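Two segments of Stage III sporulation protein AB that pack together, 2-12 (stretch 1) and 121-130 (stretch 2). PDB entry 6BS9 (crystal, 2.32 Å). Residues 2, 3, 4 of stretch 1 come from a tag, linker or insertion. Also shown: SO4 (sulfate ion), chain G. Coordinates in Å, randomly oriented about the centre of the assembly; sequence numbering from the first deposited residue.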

# COMPACT_ATOMS: atom_id res chain seq x y z
N SER A 2 4.18 19.08 1.49
CA SER A 2 4.53 17.83 0.79
C SER A 2 5.78 17.21 1.25
O SER A 2 5.70 16.06 1.44
N HIS A 3 6.89 17.92 1.44
CA HIS A 3 8.12 17.34 2.07
C HIS A 3 7.91 16.68 3.43
O HIS A 3 8.60 15.69 3.79
N MET A 4 7.01 17.30 4.20
CA MET A 4 6.61 16.81 5.53
C MET A 4 5.65 15.66 5.46
O MET A 4 5.70 14.80 6.35
N GLU A 5 4.71 15.68 4.52
CA GLU A 5 3.65 14.68 4.52
C GLU A 5 4.15 13.36 3.95
O GLU A 5 3.70 12.31 4.35
N ARG A 6 5.05 13.42 2.97
CA ARG A 6 5.49 12.23 2.25
C ARG A 6 6.08 11.09 3.13
O ARG A 6 5.63 9.99 3.02
N PRO A 7 7.05 11.37 4.01
CA PRO A 7 7.55 10.33 4.90
C PRO A 7 6.51 9.72 5.78
O PRO A 7 6.54 8.50 5.98
N ARG A 8 5.62 10.57 6.33
CA ARG A 8 4.54 10.13 7.17
C ARG A 8 3.60 9.17 6.40
O ARG A 8 3.15 8.15 6.96
N GLN A 9 3.33 9.46 5.14
CA GLN A 9 2.41 8.63 4.39
C GLN A 9 3.08 7.31 3.98
O GLN A 9 2.44 6.25 4.01
N ILE A 10 4.38 7.36 3.71
CA ILE A 10 5.12 6.12 3.45
C ILE A 10 5.12 5.24 4.67
O ILE A 10 4.89 4.06 4.60
N ARG A 11 5.29 5.84 5.82
CA ARG A 11 5.33 5.09 7.07
C ARG A 11 4.03 4.37 7.31
O ARG A 11 4.01 3.19 7.69
N GLN A 12 2.94 5.09 7.10
CA GLN A 12 1.58 4.50 7.17
C GLN A 12 1.36 3.36 6.18
O GLN A 12 0.74 2.38 6.53
N ASP A 121 14.80 8.30 2.06
CA ASP A 121 15.11 9.32 1.07
C ASP A 121 14.28 10.57 1.38
O ASP A 121 14.82 11.66 1.50
N ALA A 122 13.01 10.35 1.68
CA ALA A 122 12.12 11.39 2.04
C ALA A 122 12.46 12.10 3.35
O ALA A 122 12.47 13.33 3.39
N GLU A 123 12.86 11.36 4.36
CA GLU A 123 13.35 11.96 5.58
C GLU A 123 14.62 12.77 5.34
O GLU A 123 14.83 13.80 6.00
N GLN A 124 15.52 12.25 4.49
CA GLN A 124 16.77 12.93 4.17
C GLN A 124 16.49 14.28 3.45
O GLN A 124 17.06 15.30 3.85
N ALA A 125 15.60 14.26 2.45
CA ALA A 125 15.13 15.51 1.77
C ALA A 125 14.55 16.57 2.73
O ALA A 125 14.99 17.71 2.71
N GLN A 126 13.66 16.12 3.63
CA GLN A 126 13.10 16.92 4.72
C GLN A 126 14.14 17.54 5.59
O GLN A 126 14.12 18.77 5.86
N ALA A 127 15.03 16.69 6.09
CA ALA A 127 16.06 17.14 7.02
C ALA A 127 16.93 18.20 6.30
O ALA A 127 17.29 19.19 6.91
N LYS A 128 17.19 17.98 5.00
CA LYS A 128 18.02 18.87 4.15
C LYS A 128 17.41 20.28 4.10
O LYS A 128 18.03 21.32 4.28
N ASN A 129 16.11 20.26 3.93
CA ASN A 129 15.26 21.42 4.03
C ASN A 129 15.13 22.06 5.42
O ASN A 129 14.29 22.92 5.57
N GLU A 130 15.89 21.65 6.45
CA GLU A 130 15.75 22.25 7.81
C GLU A 130 17.07 22.32 8.56
O GLU A 130 18.06 22.86 8.05

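Two helices that meet with little direct polar contact can still pack side by side, with waters linking some of their polar groups. Two segments near the ends of the deposited chain of Stage III sporulation protein AB illustrate the principle. Helices 2-12 and 121-128 run nearly antiparallel, at 156°, with a closest axial approach of 8.7 Å, and no direct hydrogen bond crosses between them.

The first residues of stretch 1 belong to an expression tag, yet two of them join the contact. S2 lies out of reach. H3 points toward stretch 2, its chi1 of -92° lying between wells, and its ring settles obliquely among A125, Q126 and N129. H3 CE1 is 4.1 Å from A125 CB, while H3 ND1 is 3.9 Å from N129 CG and finds no polar partner in the model. The backbone fares better: a water donates to both H3 O (2.8 Å) and A122 O (3.0 Å), joining two carbonyls that cannot bond to each other because both are acceptors. M4, also from the tag, leaves its backbone sideways and lies against the extended side chain of Q126 (chi1 and chi2 both t).

R6 shows how a long side chain can reach what its CA-to-CB bond does not address. That bond points sideways, but an extended chain, t at chi1, chi2 and chi3, carries the guanidinium over A122: R6 NH1 lies 3.6 Å from A122 CB, which covers one face of the group. At the edge of the group, near its plane, R6 NH1 and R6 NH2 both donate to O2 of a sulfate, at 2.5 Å (very short) and 2.7 Å. The ion probably comes from the crystallisation liquor.

P7, pointing toward stretch 2, packs against A122, and both are buried. Their CA atoms are 5.5 Å apart, and P7 CG meets A122 CB at 3.8 Å. P7 CB also lies 3.4 Å from E123 OE2, since E123, m at chi1 and chi2, starts sideways and bends its carboxylate nearer.

R8 and Q9 take no part. I10 (m, t) points inward, but only grazes the contact, with I10 CD1 4.4 Å from A122 CB. R11 also points inward, t at chi1 and chi2 and p at chi3. R11 NH2 and E123 OE2 are 4.4 Å apart, too far for a salt bridge, and a water bridges them, accepting from R11 NH2 at 2.7 Å and donating to E123 OE2 at 2.8 Å.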

# COMPACT_ATOMS: atom_id res chain seq x y z
CB SER A 2 4.55 17.92 -0.74
OG SER A 2 3.28 17.51 -1.28
CB HIS A 3 9.21 18.42 2.23
CG HIS A 3 10.15 18.50 1.06
ND1 HIS A 3 11.50 18.75 1.21
CD2 HIS A 3 9.95 18.27 -0.26
CE1 HIS A 3 12.08 18.73 0.02
NE2 HIS A 3 11.16 18.42 -0.89
CB MET A 4 5.91 17.86 6.43
CG MET A 4 6.69 18.21 7.77
SD MET A 4 6.03 18.11 9.52
CE MET A 4 5.04 16.60 9.41
CB GLU A 5 2.42 15.17 3.77
CG GLU A 5 1.18 15.22 4.65
CD GLU A 5 1.38 15.53 6.20
OE1 GLU A 5 0.96 14.71 7.09
OE2 GLU A 5 1.99 16.55 6.59
CB ARG A 6 6.48 12.64 1.16
CG ARG A 6 6.96 11.54 0.29
CD ARG A 6 7.99 12.08 -0.66
NE ARG A 6 8.63 10.98 -1.34
CZ ARG A 6 9.93 10.90 -1.68
NH1 ARG A 6 10.78 11.87 -1.40
NH2 ARG A 6 10.35 9.82 -2.31
CB PRO A 7 8.58 11.08 5.79
CG PRO A 7 8.85 12.34 5.07
CD PRO A 7 7.62 12.69 4.35
CB ARG A 8 3.81 11.33 7.76
CG ARG A 8 2.66 11.03 8.74
CD ARG A 8 1.91 12.30 9.29
NE ARG A 8 1.39 12.11 10.65
CZ ARG A 8 0.14 11.76 11.01
NH1 ARG A 8 -0.14 11.63 12.32
NH2 ARG A 8 -0.84 11.54 10.12
CB GLN A 9 1.84 9.39 3.19
CG GLN A 9 0.82 10.47 3.58
CD GLN A 9 0.18 11.20 2.38
OE1 GLN A 9 0.37 10.85 1.20
NE2 GLN A 9 -0.55 12.25 2.70
CB ILE A 10 6.55 6.44 2.98
CG1 ILE A 10 6.45 7.13 1.62
CG2 ILE A 10 7.35 5.16 2.83
CD1 ILE A 10 7.74 7.78 1.21
CB ARG A 11 5.65 6.05 8.22
CG ARG A 11 6.06 5.41 9.50
CD ARG A 11 6.48 6.48 10.50
NE ARG A 11 5.41 7.41 10.81
CZ ARG A 11 5.62 8.72 10.72
NH1 ARG A 11 4.63 9.52 11.02
NH2 ARG A 11 6.85 9.23 10.34
CB GLN A 12 0.53 5.59 6.84
CG GLN A 12 0.33 6.63 7.94
CD GLN A 12 -0.58 7.76 7.49
OE1 GLN A 12 -0.59 8.18 6.34
NE2 GLN A 12 -1.36 8.24 8.40
CB ASP A 121 14.77 8.81 -0.33
CG ASP A 121 15.69 7.68 -0.84
OD1 ASP A 121 16.80 7.50 -0.30
OD2 ASP A 121 15.34 7.03 -1.84
CB ALA A 122 10.72 10.88 2.06
CB GLU A 123 13.63 10.91 6.64
CG GLU A 123 12.40 10.29 7.24
CD GLU A 123 11.70 11.16 8.25
OE1 GLU A 123 12.24 12.22 8.65
OE2 GLU A 123 10.55 10.81 8.60
CB GLN A 124 17.69 12.02 3.34
CG GLN A 124 18.77 12.72 2.52
CD GLN A 124 19.68 11.75 1.76
OE1 GLN A 124 19.61 10.53 1.92
NE2 GLN A 124 20.47 12.28 0.88
CB ALA A 125 14.10 15.18 0.71
CB GLN A 126 12.24 16.07 5.65
CG GLN A 126 11.20 16.86 6.43
CD GLN A 126 10.59 16.09 7.63
OE1 GLN A 126 10.73 14.87 7.77
NE2 GLN A 126 9.90 16.81 8.50
CB ALA A 127 16.90 15.96 7.52
CB LYS A 128 18.10 18.27 2.73
CG LYS A 128 19.43 18.36 2.00
CD LYS A 128 19.25 18.48 0.46
CE LYS A 128 20.56 18.93 -0.23
NZ LYS A 128 20.39 20.00 -1.24
CB ASN A 129 13.85 20.95 3.62
CG ASN A 129 13.15 21.90 2.71
OD1 ASN A 129 11.99 22.25 2.94
ND2 ASN A 129 13.82 22.29 1.64
CB GLU A 130 14.71 21.48 8.65
CG GLU A 130 13.32 21.29 8.01
CD GLU A 130 12.39 20.31 8.77
OE1 GLU A 130 11.31 19.94 8.23
OE2 GLU A 130 12.71 19.91 9.89
S SO4 G . 13.70 11.52 -3.70
O1 SO4 G . 14.76 10.49 -3.77
O2 SO4 G . 12.73 11.08 -2.69
O3 SO4 G . 14.24 12.85 -3.27
O4 SO4 G . 13.04 11.58 -5.03
O HOH W 1 10.15 14.53 1.82
O HOH W 2 8.99 8.51 8.80